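Local structure of Lmo2349 protein (4GVO) at residues P20-F24 with G33-E37; A74-E78 with Y94-L99; Q100-D105 with I184-G190. The protein probably binds L-cystine or a related amino acid outside the cell and delivers it to an ABC transporter, as a family 3 solute-binding protein. One frame throughout, in Å; residues are numbered along the deposited sequence.

Contact 2 holds the bound histidine, and the other two contacts adjoin it, one through packing, the other through the chain. Contact 1 packs against the loop 74-78, which lines the pocket: its centre is about 12 Å from that of contact 2, and the two touch, with Tyr34 OH probably hydrogen-bonded to Tyr94 O at 2.7 Å and Cys23 SG packed 3.4 Å from His75 CD2. Contact 3 takes up the strand 95-104 where contact 2 leaves it, the two centres being about 19 Å apart. Contacts 1 and 3 do not meet; their nearest atoms are about 11 Å apart. The side chain of Val22 comes within about 7 Å of the histidine, that of Glu186 within about 11 Å.

Contact 1. Residues P20-F24 with G33-E37; sequences PNVCF and GYDVE
Asp35 and Val22 lie side by side with their side chains pointing the same way, and the aspartate can be followed outward along its neighbour. Its CB is 3.6 Å from Val22 O. With chi1 at -77°, CG stands beside the backbone N and anti to the carbonyl carbon, which brings it to 3.8 Å from Val22 CG1. At the tip, Asp35 OD1 rests 3.4 Å from Val22 CG1, while its polar bond goes to Gln76 NE2; OD2 is hydrogen-bonded to Tyr94 OH. The carboxylate is thus buried but gripped by partners of the neighbouring contact, and valine gives it a greasy flank that competes for neither oxygen.

The backbones meet just as closely. The first N-H groups of helix 34-44 have no carbonyl of their own helix to bond, and the loop supplies two: Tyr34 N donates to Asn21 O at 2.9 Å, Asp35 N to Val22 O at 3.0 Å. Gly33, at the N-cap position, has a phi of 108°; its backbone angles and the closeness of Val22 both call for a residue without a side chain, and its CA is 3.6 Å from Phe24 CE1. One residue past Asp35, Val36 CG2 packs on Cys23 CB at 3.9 Å.

Val22 and Cys23 both pair with the pocket residue Phe19 in a classic beta bulge, and the carbonyls at and just before it receive the helix N-terminus.

Contact 2. Residues A74-E78 with Y94-L99; sequences AHQME and YNNFPL. With HIS (histidine), chain E.
The Phe97 ring meets the bound histidine with a face and Gln76 with an edge: over the face, above its centre, sits the ligand's amino N, 3.6 Å from the plane, and at the edge, near the ring plane, comes Gln76 OE1, 3.5 Å from Phe97 CD2. Leu99 CD2 also lies in plane at the edge. The Gln76 amide is turned 35° from this ring but stands almost upright, at 87°, to the ring of Tyr94, whose CE2 is 3.7 Å from Gln76 NE2.

Gln76 gets there by bending at chi2, -71°, which folds its amide toward Asn95. OE1 then accepts a fairly straight hydrogen bond of 2.8 Å from Asn95 ND2, the donor tilted from the carbonyl plane, while NE2 has its partner in Asp35. An amide suits the place because it can accept at one end and donate at the other, and the two bonds fix its rotation. Tyr94 OH, besides its bond to Asp35, accepts from a water that in turn accepts from His75 N and Met77 N, so the turning loop is tied to the segment 94-99.

Glu78 OE1 meets Leu99 CD1, the two side chains coming from opposite directions, and OE2 lies obliquely by Phe97 CD1. Glu78 OE2 is 2.7 Å from the ligand N, and OE1 bonds Asn128 ND2 and a water shared with Phe97 O. Glu78 N donates to the ligand O at 2.8 Å; Arg83 and Asn128 bind the ligand as well.

S-oxy cysteine uses the same pocket. An amino group lying close to Glu78 OE2, 2.6 Å from Gln76 O and centred over Phe97, is probably a protonated ammonium, consistent with a cation-pi contact and with a site built to recognise the backbone end of an amino acid.

Contact 3. Residues Q100-D105 with I184-G190; sequences QLTVLD and IKEKVVG
Lys187 reaches Asp105 because its CG stands between the backbone N and the carbonyl carbon, chi1 73°, and the chain then runs out extended, carrying NZ to Asp105 O at 2.8 Å. At the far end, Gln100 turns CG beside its own N, chi1 -74°, and sends NE2 to Gly190 O at 2.9 Å. Between these two side-chain bonds the strands 100-104 and 186-189 form an antiparallel beta pair, part of a larger mixed sheet. Their axes make an angle of 143°, and on its other side the first strand bonds to Thr168 and Ser170.

Val103 and Lys187 make the hydrogen-bonded pair, each N donating to the other's O. Thr102 and Val188, a non-hydrogen-bonded pair, turn their side chains to one face: Thr102 OG1 lies 3.7 Å from Val188 CG1, and the same hydroxyl bonds Gln100 O. Beta-branched residues suit such extended backbone, and the threonine can satisfy its hydroxyl within the strand. The opposite face carries Val103, Lys187 and Val189; Val103 CG2 and Val189 CG1 meet at 3.7 Å, the two valines crossing at about a right angle, and Val103 also touches Ala167.

The last pair, Leu104 with Glu186, has diverging side chains, and Leu104 CD2 packs instead on Ile184 CG2 at 3.8 Å. The chain then leaves the strand at Asp105, whose N still donates to Lys185 O. Lys187 NZ has a second partner in Asn108 OD1. A water bridges the two segments here, donating to Asp105 OD1 at 2.8 Å and to Glu186 O at 2.7 Å.

Contact 1. Residues P20-F24 with G33-E37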
loop_
_atom_site.group_PDB
_atom_site.type_symbol
_atom_site.label_atom_id
_atom_site.label_comp_id
_atom_site.label_asym_id
_atom_site.label_seq_id
_atom_site.Cartn_x
_atom_site.Cartn_y
_atom_site.Cartn_z
ATOM N N PRO A 20 -4.220 6.846 -5.443
ATOM C CA PRO A 20 -3.868 7.401 -6.749
ATOM C C PRO A 20 -2.656 6.730 -7.370
ATOM O O PRO A 20 -1.675 6.444 -6.676
ATOM C CB PRO A 20 -3.608 8.904 -6.421
ATOM C CG PRO A 20 -4.539 9.184 -5.266
ATOM C CD PRO A 20 -4.389 7.922 -4.427
ATOM N N ASN A 21 -2.751 6.451 -8.666
ATOM C CA ASN A 21 -1.734 5.770 -9.418
ATOM C C ASN A 21 -1.490 4.309 -9.083
ATOM O O ASN A 21 -0.610 3.680 -9.694
ATOM C CB ASN A 21 -0.433 6.556 -9.528
ATOM C CG ASN A 21 -0.441 7.524 -10.719
ATOM O OD1 ASN A 21 -1.481 7.992 -11.135
ATOM N ND2 ASN A 21 0.727 7.877 -11.190
ATOM N N VAL A 22 -2.272 3.768 -8.166
ATOM C CA VAL A 22 -2.110 2.374 -7.698
ATOM C C VAL A 22 -3.383 1.568 -7.939
ATOM O O VAL A 22 -3.363 0.509 -8.558
ATOM C CB VAL A 22 -1.672 2.348 -6.236
ATOM C CG1 VAL A 22 -1.863 0.965 -5.624
ATOM C CG2 VAL A 22 -0.237 2.871 -6.109
ATOM N N CYS A 23 -4.500 2.099 -7.455
ATOM C CA CYS A 23 -5.825 1.501 -7.677
ATOM C C CYS A 23 -6.842 2.623 -7.534
ATOM O O CYS A 23 -7.088 3.135 -6.467
ATOM C CB CYS A 23 -6.115 0.269 -6.789
ATOM S SG CYS A 23 -5.886 0.486 -5.017
ATOM N N PHE A 24 -7.391 3.030 -8.668
ATOM C CA PHE A 24 -8.231 4.191 -8.736
ATOM C C PHE A 24 -9.042 4.160 -10.023
ATOM O O PHE A 24 -8.755 3.397 -10.911
ATOM C CB PHE A 24 -7.419 5.465 -8.638
ATOM C CG PHE A 24 -6.683 5.823 -9.903
ATOM C CD1 PHE A 24 -5.498 5.170 -10.242
ATOM C CD2 PHE A 24 -7.164 6.785 -10.775
ATOM C CE1 PHE A 24 -4.791 5.469 -11.387
ATOM C CE2 PHE A 24 -6.461 7.097 -11.925
ATOM C CZ PHE A 24 -5.285 6.415 -12.245
ATOM N N GLY A 33 -4.278 2.021 -12.548
ATOM C CA GLY A 33 -3.189 2.202 -11.620
ATOM C C GLY A 33 -2.256 1.005 -11.621
ATOM O O GLY A 33 -2.580 -0.044 -12.161
ATOM N N TYR A 34 -1.098 1.171 -10.980
ATOM C CA TYR A 34 -0.038 0.163 -10.995
ATOM C C TYR A 34 -0.532 -1.247 -10.655
ATOM O O TYR A 34 -0.272 -2.177 -11.363
ATOM C CB TYR A 34 1.014 0.592 -9.964
ATOM C CG TYR A 34 2.280 -0.230 -9.937
ATOM C CD1 TYR A 34 3.074 -0.411 -11.069
ATOM C CD2 TYR A 34 2.698 -0.823 -8.771
ATOM C CE1 TYR A 34 4.216 -1.157 -11.000
ATOM C CE2 TYR A 34 3.891 -1.555 -8.699
ATOM C CZ TYR A 34 4.638 -1.730 -9.814
ATOM O OH TYR A 34 5.825 -2.463 -9.819
ATOM N N ASP A 35 -1.227 -1.416 -9.535
ATOM C CA ASP A 35 -1.593 -2.752 -9.086
ATOM C C ASP A 35 -2.613 -3.368 -10.030
ATOM O O ASP A 35 -2.539 -4.574 -10.341
ATOM C CB ASP A 35 -2.122 -2.725 -7.668
ATOM C CG ASP A 35 -1.036 -2.599 -6.611
ATOM O OD1 ASP A 35 -0.156 -1.719 -6.770
ATOM O OD2 ASP A 35 -1.120 -3.329 -5.566
ATOM N N VAL A 36 -3.568 -2.558 -10.458
ATOM C CA VAL A 36 -4.598 -3.013 -11.381
ATOM C C VAL A 36 -4.002 -3.430 -12.706
ATOM O O VAL A 36 -4.298 -4.538 -13.208
ATOM C CB VAL A 36 -5.666 -1.949 -11.534
ATOM C CG1 VAL A 36 -6.675 -2.315 -12.649
ATOM C CG2 VAL A 36 -6.332 -1.708 -10.183
ATOM N N GLU A 37 -3.140 -2.578 -13.270
ATOM C CA GLU A 37 -2.516 -2.892 -14.537
ATOM C C GLU A 37 -1.568 -4.085 -14.434
ATOM O O GLU A 37 -1.483 -4.899 -15.365
ATOM C CB GLU A 37 -1.846 -1.661 -15.136
ATOM C CG GLU A 37 -2.866 -0.559 -15.438
ATOM C CD GLU A 37 -3.959 -0.901 -16.439
ATOM O OE1 GLU A 37 -3.770 -1.809 -17.283
ATOM O OE2 GLU A 37 -5.013 -0.221 -16.426
#

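Contact 2. Residues A74-E78 with Y94-L99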
loop_
_atom_site.group_PDB
_atom_site.type_symbol
_atom_site.label_atom_id
_atom_site.label_comp_id
_atom_site.label_asym_id
_atom_site.label_seq_id
_atom_site.Cartn_x
_atom_site.Cartn_y
_atom_site.Cartn_z
ATOM N N ALA A 74 -4.795 -7.218 -3.994
ATOM C CA ALA A 74 -3.751 -6.364 -4.613
ATOM C C ALA A 74 -3.963 -4.933 -4.185
ATOM O O ALA A 74 -4.901 -4.303 -4.653
ATOM C CB ALA A 74 -3.840 -6.462 -6.137
ATOM N N HIS A 75 -3.179 -4.452 -3.225
ATOM C CA HIS A 75 -3.282 -3.099 -2.755
ATOM C C HIS A 75 -2.002 -2.682 -2.072
ATOM O O HIS A 75 -2.016 -2.275 -0.914
ATOM C CB HIS A 75 -4.485 -2.955 -1.789
ATOM C CG HIS A 75 -4.946 -1.527 -1.568
ATOM N ND1 HIS A 75 -4.179 -0.566 -0.965
ATOM C CD2 HIS A 75 -6.151 -0.908 -1.901
ATOM C CE1 HIS A 75 -4.878 0.602 -0.948
ATOM N NE2 HIS A 75 -6.078 0.391 -1.480
ATOM N N GLN A 76 -0.882 -2.837 -2.759
ATOM C CA GLN A 76 0.422 -2.483 -2.176
ATOM C C GLN A 76 0.619 -3.143 -0.810
ATOM O O GLN A 76 1.079 -2.502 0.153
ATOM C CB GLN A 76 0.591 -0.983 -2.118
ATOM C CG GLN A 76 0.781 -0.348 -3.494
ATOM C CD GLN A 76 2.130 -0.678 -4.089
ATOM O OE1 GLN A 76 3.160 -0.442 -3.459
ATOM N NE2 GLN A 76 2.124 -1.255 -5.286
ATOM N N MET A 77 0.263 -4.429 -0.696
ATOM C CA MET A 77 0.259 -5.064 0.627
ATOM C C MET A 77 1.669 -5.473 1.066
ATOM O O MET A 77 2.327 -6.312 0.437
ATOM C CB MET A 77 -0.654 -6.307 0.654
ATOM C CG MET A 77 -2.112 -5.980 0.307
ATOM S SD MET A 77 -2.898 -4.781 1.383
ATOM C CE MET A 77 -3.304 -5.824 2.786
ATOM N N GLU A 78 2.081 -4.886 2.192
ATOM C CA GLU A 78 3.341 -5.181 2.831
ATOM C C GLU A 78 3.328 -6.512 3.523
ATOM O O GLU A 78 2.383 -6.841 4.246
ATOM C CB GLU A 78 3.630 -4.075 3.844
ATOM C CG GLU A 78 3.961 -2.723 3.218
ATOM C CD GLU A 78 3.817 -1.588 4.250
ATOM O OE1 GLU A 78 4.617 -1.566 5.220
ATOM O OE2 GLU A 78 2.904 -0.752 4.126
ATOM N N TYR A 94 6.620 -6.999 -5.912
ATOM C CA TYR A 94 6.444 -6.061 -6.989
ATOM C C TYR A 94 6.546 -4.577 -6.612
ATOM O O TYR A 94 6.311 -3.697 -7.447
ATOM C CB TYR A 94 5.185 -6.367 -7.784
ATOM C CG TYR A 94 3.845 -6.134 -7.098
ATOM C CD1 TYR A 94 3.219 -7.145 -6.372
ATOM C CD2 TYR A 94 3.193 -4.903 -7.180
ATOM C CE1 TYR A 94 1.984 -6.960 -5.790
ATOM C CE2 TYR A 94 1.946 -4.709 -6.638
ATOM C CZ TYR A 94 1.322 -5.748 -5.949
ATOM O OH TYR A 94 0.089 -5.621 -5.379
ATOM N N ASN A 95 6.966 -4.294 -5.389
ATOM C CA ASN A 95 7.327 -2.927 -4.987
ATOM C C ASN A 95 8.087 -3.017 -3.649
ATOM O O ASN A 95 8.063 -4.077 -3.004
ATOM C CB ASN A 95 6.108 -1.989 -4.836
ATOM C CG ASN A 95 6.477 -0.544 -4.980
ATOM O OD1 ASN A 95 7.631 -0.222 -5.339
ATOM N ND2 ASN A 95 5.542 0.333 -4.705
ATOM N N ASN A 96 8.690 -1.911 -3.264
ATOM C CA ASN A 96 9.203 -1.655 -1.912
ATOM C C ASN A 96 8.289 -0.596 -1.258
ATOM O O ASN A 96 7.880 0.329 -1.926
ATOM C CB ASN A 96 10.585 -0.946 -1.970
ATOM C CG ASN A 96 11.640 -1.769 -2.593
ATOM O OD1 ASN A 96 12.250 -1.352 -3.575
ATOM N ND2 ASN A 96 11.832 -2.948 -2.081
ATOM N N PHE A 97 8.030 -0.687 0.045
ATOM C CA PHE A 97 7.150 0.261 0.706
ATOM C C PHE A 97 7.815 0.693 2.042
ATOM O O PHE A 97 7.259 0.490 3.127
ATOM C CB PHE A 97 5.770 -0.362 0.901
ATOM C CG PHE A 97 4.627 0.604 0.900
ATOM C CD1 PHE A 97 4.333 1.408 2.000
ATOM C CD2 PHE A 97 3.810 0.712 -0.224
ATOM C CE1 PHE A 97 3.247 2.284 1.972
ATOM C CE2 PHE A 97 2.772 1.603 -0.261
ATOM C CZ PHE A 97 2.478 2.377 0.849
ATOM N N PRO A 98 8.985 1.367 1.953
ATOM C CA PRO A 98 9.671 1.775 3.189
ATOM C C PRO A 98 8.881 2.893 3.862
ATOM O O PRO A 98 8.501 3.888 3.216
ATOM C CB PRO A 98 11.035 2.269 2.703
ATOM C CG PRO A 98 10.806 2.647 1.292
ATOM C CD PRO A 98 9.798 1.662 0.775
ATOM N N LEU A 99 8.614 2.766 5.151
ATOM C CA LEU A 99 7.773 3.715 5.891
ATOM C C LEU A 99 8.597 4.684 6.742
ATOM O O LEU A 99 9.531 4.288 7.414
ATOM C CB LEU A 99 6.832 2.957 6.829
ATOM C CG LEU A 99 5.743 2.110 6.130
ATOM C CD1 LEU A 99 4.926 1.332 7.187
ATOM C CD2 LEU A 99 4.864 2.979 5.232
HETATM N N HIS E . 1.039 -0.756 2.136
HETATM C CA HIS E . -0.184 -0.799 2.996
HETATM C C HIS E . -0.275 -2.039 3.820
HETATM O O HIS E . 0.493 -2.979 3.567
HETATM C CB HIS E . -1.431 -0.665 2.140
HETATM C CG HIS E . -1.796 0.765 1.880
HETATM N ND1 HIS E . -0.981 1.581 1.196
HETATM C CD2 HIS E . -2.896 1.554 2.296
HETATM C CE1 HIS E . -1.533 2.821 1.164
HETATM N NE2 HIS E . -2.706 2.777 1.812
HETATM O OXT HIS E . -1.109 -2.100 4.754
HETATM O O HOH W 1 -0.718 -6.171 -2.856
HETATM O O HOH W 2 7.204 -1.311 5.225
#

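Contact 3. Residues Q100-D105 with I184-G190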
loop_
_atom_site.group_PDB
_atom_site.type_symbol
_atom_site.label_atom_id
_atom_site.label_comp_id
_atom_site.label_asym_id
_atom_site.label_seq_id
_atom_site.Cartn_x
_atom_site.Cartn_y
_atom_site.Cartn_z
ATOM N N GLN A 100 8.202 5.938 6.715
ATOM C CA GLN A 100 8.749 6.984 7.547
ATOM C C GLN A 100 7.630 7.841 8.102
ATOM O O GLN A 100 6.595 8.015 7.435
ATOM C CB GLN A 100 9.700 7.910 6.763
ATOM C CG GLN A 100 11.051 7.271 6.462
ATOM C CD GLN A 100 11.842 8.066 5.468
ATOM O OE1 GLN A 100 11.631 7.948 4.293
ATOM N NE2 GLN A 100 12.731 8.945 5.969
ATOM N N LEU A 101 7.842 8.431 9.269
ATOM C CA LEU A 101 6.988 9.524 9.704
ATOM C C LEU A 101 6.921 10.570 8.615
ATOM O O LEU A 101 7.896 10.850 7.928
ATOM C CB LEU A 101 7.466 10.159 10.978
ATOM C CG LEU A 101 7.542 9.282 12.223
ATOM C CD1 LEU A 101 8.084 10.078 13.406
ATOM C CD2 LEU A 101 6.180 8.645 12.548
ATOM N N THR A 102 5.734 11.144 8.467
ATOM C CA THR A 102 5.484 12.104 7.406
ATOM C C THR A 102 4.746 13.277 8.058
ATOM O O THR A 102 3.831 13.093 8.845
ATOM C CB THR A 102 4.662 11.436 6.301
ATOM O OG1 THR A 102 5.456 10.416 5.684
ATOM C CG2 THR A 102 4.245 12.455 5.226
ATOM N N VAL A 103 5.208 14.489 7.758
ATOM C CA VAL A 103 4.728 15.710 8.388
ATOM C C VAL A 103 4.488 16.800 7.342
ATOM O O VAL A 103 4.848 16.661 6.183
ATOM C CB VAL A 103 5.751 16.204 9.430
ATOM C CG1 VAL A 103 5.908 15.195 10.581
ATOM C CG2 VAL A 103 7.096 16.517 8.753
ATOM N N LEU A 104 3.842 17.884 7.754
ATOM C CA LEU A 104 3.811 19.095 6.905
ATOM C C LEU A 104 5.232 19.554 6.590
ATOM O O LEU A 104 6.125 19.490 7.430
ATOM C CB LEU A 104 3.144 20.196 7.638
ATOM C CG LEU A 104 1.709 20.324 7.696
ATOM C CD1 LEU A 104 1.483 21.707 8.376
ATOM C CD2 LEU A 104 1.074 20.263 6.302
ATOM N N ASP A 105 5.446 20.054 5.386
ATOM C CA ASP A 105 6.779 20.435 4.971
ATOM C C ASP A 105 7.406 21.485 5.896
ATOM O O ASP A 105 8.620 21.484 6.105
ATOM C CB ASP A 105 6.750 20.947 3.530
ATOM C CG ASP A 105 8.111 21.204 3.007
ATOM O OD1 ASP A 105 8.815 20.235 2.667
ATOM O OD2 ASP A 105 8.485 22.394 2.973
ATOM N N ILE A 184 -1.286 21.073 0.047
ATOM C CA ILE A 184 -0.764 20.585 1.314
ATOM C C ILE A 184 0.507 19.812 0.948
ATOM O O ILE A 184 0.413 18.711 0.381
ATOM C CB ILE A 184 -1.780 19.653 2.054
ATOM C CG1 ILE A 184 -3.155 20.351 2.201
ATOM C CG2 ILE A 184 -1.175 19.143 3.396
ATOM C CD1 ILE A 184 -4.318 19.376 2.408
ATOM N N LYS A 185 1.674 20.357 1.252
ATOM C CA LYS A 185 2.953 19.625 1.005
ATOM C C LYS A 185 3.370 18.855 2.235
ATOM O O LYS A 185 3.446 19.401 3.343
ATOM C CB LYS A 185 4.062 20.602 0.618
ATOM C CG LYS A 185 3.754 21.517 -0.552
ATOM C CD LYS A 185 3.436 20.789 -1.855
ATOM C CE LYS A 185 3.252 21.844 -2.954
ATOM N NZ LYS A 185 2.990 21.233 -4.278
ATOM N N GLU A 186 3.679 17.587 2.014
ATOM C CA GLU A 186 4.156 16.695 3.055
ATOM C C GLU A 186 5.588 16.344 2.797
ATOM O O GLU A 186 6.113 16.478 1.689
ATOM C CB GLU A 186 3.341 15.424 3.042
ATOM C CG GLU A 186 1.889 15.649 3.421
ATOM C CD GLU A 186 1.049 14.390 3.350
ATOM O OE1 GLU A 186 1.610 13.311 3.116
ATOM O OE2 GLU A 186 -0.204 14.480 3.426
ATOM N N LYS A 187 6.273 15.925 3.845
ATOM C CA LYS A 187 7.664 15.424 3.706
ATOM C C LYS A 187 7.871 14.249 4.661
ATOM O O LYS A 187 7.318 14.243 5.765
ATOM C CB LYS A 187 8.701 16.532 3.911
ATOM C CG LYS A 187 8.854 16.984 5.336
ATOM C CD LYS A 187 9.880 18.087 5.465
ATOM C CE LYS A 187 9.918 18.591 6.897
ATOM N NZ LYS A 187 10.744 19.822 6.962
ATOM N N VAL A 188 8.710 13.295 4.249
ATOM C CA VAL A 188 9.174 12.255 5.175
ATOM C C VAL A 188 10.270 12.826 6.064
ATOM O O VAL A 188 11.057 13.709 5.648
ATOM C CB VAL A 188 9.672 10.976 4.419
ATOM C CG1 VAL A 188 8.512 10.333 3.662
ATOM C CG2 VAL A 188 10.854 11.260 3.496
ATOM N N VAL A 189 10.312 12.348 7.301
ATOM C CA VAL A 189 11.323 12.752 8.273
ATOM C C VAL A 189 11.807 11.512 8.993
ATOM O O VAL A 189 11.101 10.517 9.100
ATOM C CB VAL A 189 10.829 13.809 9.278
ATOM C CG1 VAL A 189 10.522 15.125 8.569
ATOM C CG2 VAL A 189 9.646 13.328 10.084
ATOM N N GLY A 190 12.995 11.579 9.559
ATOM C CA GLY A 190 13.419 10.548 10.462
ATOM C C GLY A 190 13.838 9.277 9.768
ATOM O O GLY A 190 14.053 9.206 8.536
HETATM O O HOH W 3 10.480 8.249 10.485
HETATM O O HOH W 4 7.833 18.373 0.806
#